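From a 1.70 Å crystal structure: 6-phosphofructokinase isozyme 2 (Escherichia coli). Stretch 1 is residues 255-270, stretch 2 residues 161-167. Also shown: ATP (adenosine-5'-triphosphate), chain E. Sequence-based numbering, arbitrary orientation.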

# COMPACT_ATOMS: atom_id res chain seq x y z
N GLY A 255 -14.92 -13.61 -15.39
CA GLY A 255 -16.34 -13.88 -15.23
C GLY A 255 -17.13 -13.71 -16.53
O GLY A 255 -17.92 -14.58 -16.92
N ASP A 256 -16.93 -12.58 -17.19
CA ASP A 256 -17.67 -12.30 -18.42
C ASP A 256 -17.24 -13.23 -19.55
O ASP A 256 -18.06 -13.60 -20.39
CB ASP A 256 -17.51 -10.84 -18.81
CG ASP A 256 -18.10 -9.90 -17.76
OD1 ASP A 256 -17.58 -8.77 -17.62
OD2 ASP A 256 -19.07 -10.29 -17.08
N SER A 257 -15.97 -13.61 -19.57
CA SER A 257 -15.49 -14.56 -20.57
C SER A 257 -16.15 -15.91 -20.35
O SER A 257 -16.60 -16.54 -21.31
CB SER A 257 -13.97 -14.72 -20.49
OG SER A 257 -13.32 -13.53 -20.92
N MET A 258 -16.21 -16.35 -19.10
CA MET A 258 -16.90 -17.60 -18.78
C MET A 258 -18.37 -17.56 -19.18
O MET A 258 -18.88 -18.52 -19.78
CB MET A 258 -16.78 -17.91 -17.28
CG MET A 258 -17.76 -18.98 -16.81
SD MET A 258 -17.46 -19.49 -15.11
CE MET A 258 -16.38 -20.90 -15.37
N VAL A 259 -19.06 -16.47 -18.86
CA VAL A 259 -20.47 -16.35 -19.24
C VAL A 259 -20.68 -16.38 -20.75
O VAL A 259 -21.59 -17.06 -21.24
CB VAL A 259 -21.14 -15.11 -18.61
CG1 VAL A 259 -22.53 -14.90 -19.17
CG2 VAL A 259 -21.19 -15.27 -17.09
N GLY A 260 -19.82 -15.68 -21.48
CA GLY A 260 -19.87 -15.68 -22.94
C GLY A 260 -19.75 -17.09 -23.50
O GLY A 260 -20.52 -17.50 -24.37
N ALA A 261 -18.79 -17.85 -22.97
CA ALA A 261 -18.57 -19.22 -23.41
C ALA A 261 -19.74 -20.13 -23.10
O ALA A 261 -20.15 -20.96 -23.93
CB ALA A 261 -17.30 -19.78 -22.79
N MET A 262 -20.27 -20.02 -21.88
CA MET A 262 -21.39 -20.88 -21.51
C MET A 262 -22.64 -20.54 -22.30
O MET A 262 -23.43 -21.43 -22.64
CB MET A 262 -21.64 -20.84 -20.00
CG MET A 262 -20.47 -21.44 -19.21
SD MET A 262 -20.83 -21.77 -17.48
CE MET A 262 -21.33 -20.15 -16.90
N THR A 263 -22.81 -19.26 -22.63
CA THR A 263 -23.93 -18.81 -23.43
C THR A 263 -23.90 -19.44 -24.82
O THR A 263 -24.92 -19.91 -25.33
CB THR A 263 -23.92 -17.27 -23.58
OG1 THR A 263 -24.11 -16.67 -22.29
CG2 THR A 263 -25.03 -16.81 -24.51
N LEU A 264 -22.72 -19.45 -25.43
CA LEU A 264 -22.55 -20.09 -26.74
C LEU A 264 -22.87 -21.57 -26.68
O LEU A 264 -23.52 -22.11 -27.57
CB LEU A 264 -21.13 -19.88 -27.25
CG LEU A 264 -20.87 -18.51 -27.87
CD1 LEU A 264 -19.37 -18.30 -28.08
CD2 LEU A 264 -21.62 -18.37 -29.19
N LYS A 265 -22.41 -22.24 -25.62
CA LYS A 265 -22.72 -23.66 -25.44
C LYS A 265 -24.21 -23.87 -25.24
O LYS A 265 -24.78 -24.85 -25.73
CB LYS A 265 -21.93 -24.26 -24.27
CG LYS A 265 -20.47 -24.56 -24.59
CD LYS A 265 -20.34 -25.45 -25.83
CE LYS A 265 -18.90 -25.89 -26.06
NZ LYS A 265 -18.77 -26.68 -27.32
N LEU A 266 -24.84 -22.95 -24.51
CA LEU A 266 -26.27 -23.05 -24.25
C LEU A 266 -27.04 -22.92 -25.57
O LEU A 266 -28.02 -23.64 -25.80
CB LEU A 266 -26.70 -21.97 -23.25
CG LEU A 266 -27.92 -22.25 -22.36
CD1 LEU A 266 -29.19 -21.71 -23.00
CD2 LEU A 266 -28.06 -23.74 -22.08
N ALA A 267 -26.58 -22.03 -26.43
CA ALA A 267 -27.21 -21.82 -27.74
C ALA A 267 -27.07 -23.05 -28.63
O ALA A 267 -27.87 -23.26 -29.54
CB ALA A 267 -26.64 -20.60 -28.42
N GLU A 268 -26.04 -23.85 -28.38
CA GLU A 268 -25.79 -25.06 -29.16
C GLU A 268 -26.48 -26.25 -28.50
O GLU A 268 -26.33 -27.39 -28.94
CB GLU A 268 -24.29 -25.33 -29.27
CG GLU A 268 -23.52 -24.29 -30.08
CD GLU A 268 -22.02 -24.35 -29.85
OE1 GLU A 268 -21.32 -23.39 -30.24
OE2 GLU A 268 -21.54 -25.35 -29.27
N ASN A 269 -27.25 -25.96 -27.45
CA ASN A 269 -27.92 -26.97 -26.64
C ASN A 269 -26.97 -28.06 -26.12
O ASN A 269 -27.30 -29.24 -26.13
CB ASN A 269 -29.09 -27.59 -27.40
CG ASN A 269 -30.17 -28.12 -26.47
OD1 ASN A 269 -30.21 -29.30 -26.15
ND2 ASN A 269 -31.04 -27.22 -26.02
N ALA A 270 -25.79 -27.64 -25.66
CA ALA A 270 -24.78 -28.57 -25.17
C ALA A 270 -25.13 -29.16 -23.81
O ALA A 270 -26.03 -28.66 -23.11
CB ALA A 270 -23.41 -27.89 -25.12
PG ATP E . -15.36 -11.43 -12.32
O1G ATP E . -16.75 -10.97 -12.58
O2G ATP E . -14.58 -11.07 -13.58
O3G ATP E . -14.75 -10.82 -11.11
PB ATP E . -16.22 -13.80 -11.23
O1B ATP E . -15.86 -13.45 -9.75
O2B ATP E . -17.72 -13.67 -11.56
O3B ATP E . -15.32 -12.99 -12.27
PA ATP E . -14.62 -16.19 -11.20
O1A ATP E . -13.63 -15.43 -10.36
O2A ATP E . -15.05 -17.52 -10.57
O3A ATP E . -15.87 -15.33 -11.50
O5' ATP E . -13.95 -16.42 -12.64
C5' ATP E . -14.57 -17.25 -13.56
C4' ATP E . -13.77 -18.32 -14.16
O4' ATP E . -12.51 -17.74 -14.57
C3' ATP E . -13.37 -19.34 -13.18
O3' ATP E . -14.35 -20.30 -13.02
C2' ATP E . -12.12 -19.87 -13.76
O2' ATP E . -12.40 -20.67 -14.84
C1' ATP E . -11.47 -18.64 -14.25
N9 ATP E . -10.59 -18.05 -13.25
C8 ATP E . -10.89 -17.03 -12.42
N7 ATP E . -9.80 -16.80 -11.65
C5 ATP E . -8.83 -17.67 -11.98
C6 ATP E . -7.52 -17.89 -11.52
N6 ATP E . -6.93 -17.05 -10.42
N1 ATP E . -6.80 -18.87 -12.08
C2 ATP E . -7.31 -19.64 -13.06
N3 ATP E . -8.55 -19.45 -13.52
C4 ATP E . -9.32 -18.48 -13.00
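Stretch 2 161-167: IRCIVDS

Stretch 2 is a β-strand from Arg-162 to Asp-166, with Ile-161 and Ser-167 outside it. It packs against the helix of stretch 1, which runs through Ala-267. The two run nearly antiparallel, with 166° between their N-to-C directions. Their axes come within 10.5 Å. The start of the strand therefore meets the end of the helix, and its end meets the ATP-binding end.

Ile-161 is out of reach of the helix. Arg-162 points its CA-to-CB bond toward it. Its side chain is extended at chi2 and turns at chi3 (77°, p). Leu-266 lies over one face of the guanidinium, with Leu-266 CD1 3.3 Å from Arg-162 NH2. Asn-269 approaches more loosely, its ND2 4.2 Å from Arg-162 NH2. Asn-269 has positive phi and follows the helix in a Schellman motif. Arg-162 NE and NH2 find their hydrogen bonds elsewhere in the structure.

Cys-163 makes no contact with the helix, as expected from strand alternation. Ile-164 points back toward it, chi1 m and chi2 t. Ile-164 CA is 7.8 Å from Thr-263 CA. Ile-164 CD1 lies 3.6 Å from Thr-263 OG1. Thr-263 OG1 donates a hydrogen bond to Val-259 O at 2.8 Å, within the helix.

Val-165 points away. Asp-166 points toward the helix, chi1 t. Asp-166 CA is 7.9 Å from Val-259 CA, and Asp-166 OD1 is 3.4 Å from Val-259 CG2. Asp-166 OD1 also lies 4.3 Å from Asp-256 OD2, a pair of like charges. Water 1 bridges them, its O atom 2.7 Å from Asp-166 OD1 and 2.7 Å from Asp-256 OD2, donating to both. Ser-167 is again out of reach.

No direct hydrogen bond joins the two stretches. The contact buries 365 Å², both sides summed.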

# COMPACT_ATOMS: atom_id res chain seq x y z
N ILE A 161 -38.19 -15.97 -24.65
CA ILE A 161 -36.80 -15.53 -24.57
C ILE A 161 -36.11 -16.25 -23.42
O ILE A 161 -36.59 -16.24 -22.28
CB ILE A 161 -36.69 -14.01 -24.37
CG1 ILE A 161 -37.34 -13.28 -25.55
CG2 ILE A 161 -35.22 -13.60 -24.22
CD1 ILE A 161 -37.50 -11.79 -25.33
N ARG A 162 -34.98 -16.90 -23.72
CA ARG A 162 -34.26 -17.68 -22.73
C ARG A 162 -33.27 -16.77 -21.99
O ARG A 162 -32.37 -16.21 -22.60
CB ARG A 162 -33.55 -18.86 -23.39
CG ARG A 162 -34.51 -19.83 -24.11
CD ARG A 162 -33.75 -20.82 -24.99
NE ARG A 162 -33.12 -21.89 -24.22
CZ ARG A 162 -32.23 -22.75 -24.71
NH1 ARG A 162 -31.84 -22.65 -25.97
NH2 ARG A 162 -31.72 -23.69 -23.93
N CYS A 163 -33.46 -16.63 -20.68
CA CYS A 163 -32.68 -15.65 -19.92
C CYS A 163 -31.54 -16.24 -19.11
O CYS A 163 -31.70 -17.24 -18.40
CB CYS A 163 -33.61 -14.84 -19.01
SG CYS A 163 -34.80 -13.83 -19.92
N ILE A 164 -30.37 -15.60 -19.23
CA ILE A 164 -29.20 -15.95 -18.45
C ILE A 164 -28.87 -14.74 -17.59
O ILE A 164 -28.89 -13.60 -18.08
CB ILE A 164 -28.02 -16.29 -19.37
CG1 ILE A 164 -28.34 -17.56 -20.17
CG2 ILE A 164 -26.72 -16.46 -18.58
CD1 ILE A 164 -27.29 -17.91 -21.22
N VAL A 165 -28.59 -14.96 -16.31
CA VAL A 165 -28.38 -13.85 -15.39
C VAL A 165 -27.02 -13.92 -14.70
O VAL A 165 -26.63 -14.97 -14.19
CB VAL A 165 -29.49 -13.81 -14.31
CG1 VAL A 165 -29.23 -12.67 -13.32
CG2 VAL A 165 -30.87 -13.66 -14.96
N ASP A 166 -26.30 -12.80 -14.70
CA ASP A 166 -25.06 -12.68 -13.93
C ASP A 166 -25.08 -11.31 -13.25
O ASP A 166 -24.89 -10.29 -13.91
CB ASP A 166 -23.84 -12.83 -14.84
CG ASP A 166 -22.53 -12.76 -14.07
OD1 ASP A 166 -21.47 -12.89 -14.72
OD2 ASP A 166 -22.55 -12.58 -12.83
N SER A 167 -25.34 -11.29 -11.95
CA SER A 167 -25.41 -10.02 -11.24
C SER A 167 -25.06 -10.24 -9.78
O SER A 167 -24.47 -11.26 -9.43
CB SER A 167 -26.81 -9.41 -11.38
OG SER A 167 -26.83 -8.07 -10.94
O HOH W 1 -21.27 -11.78 -17.21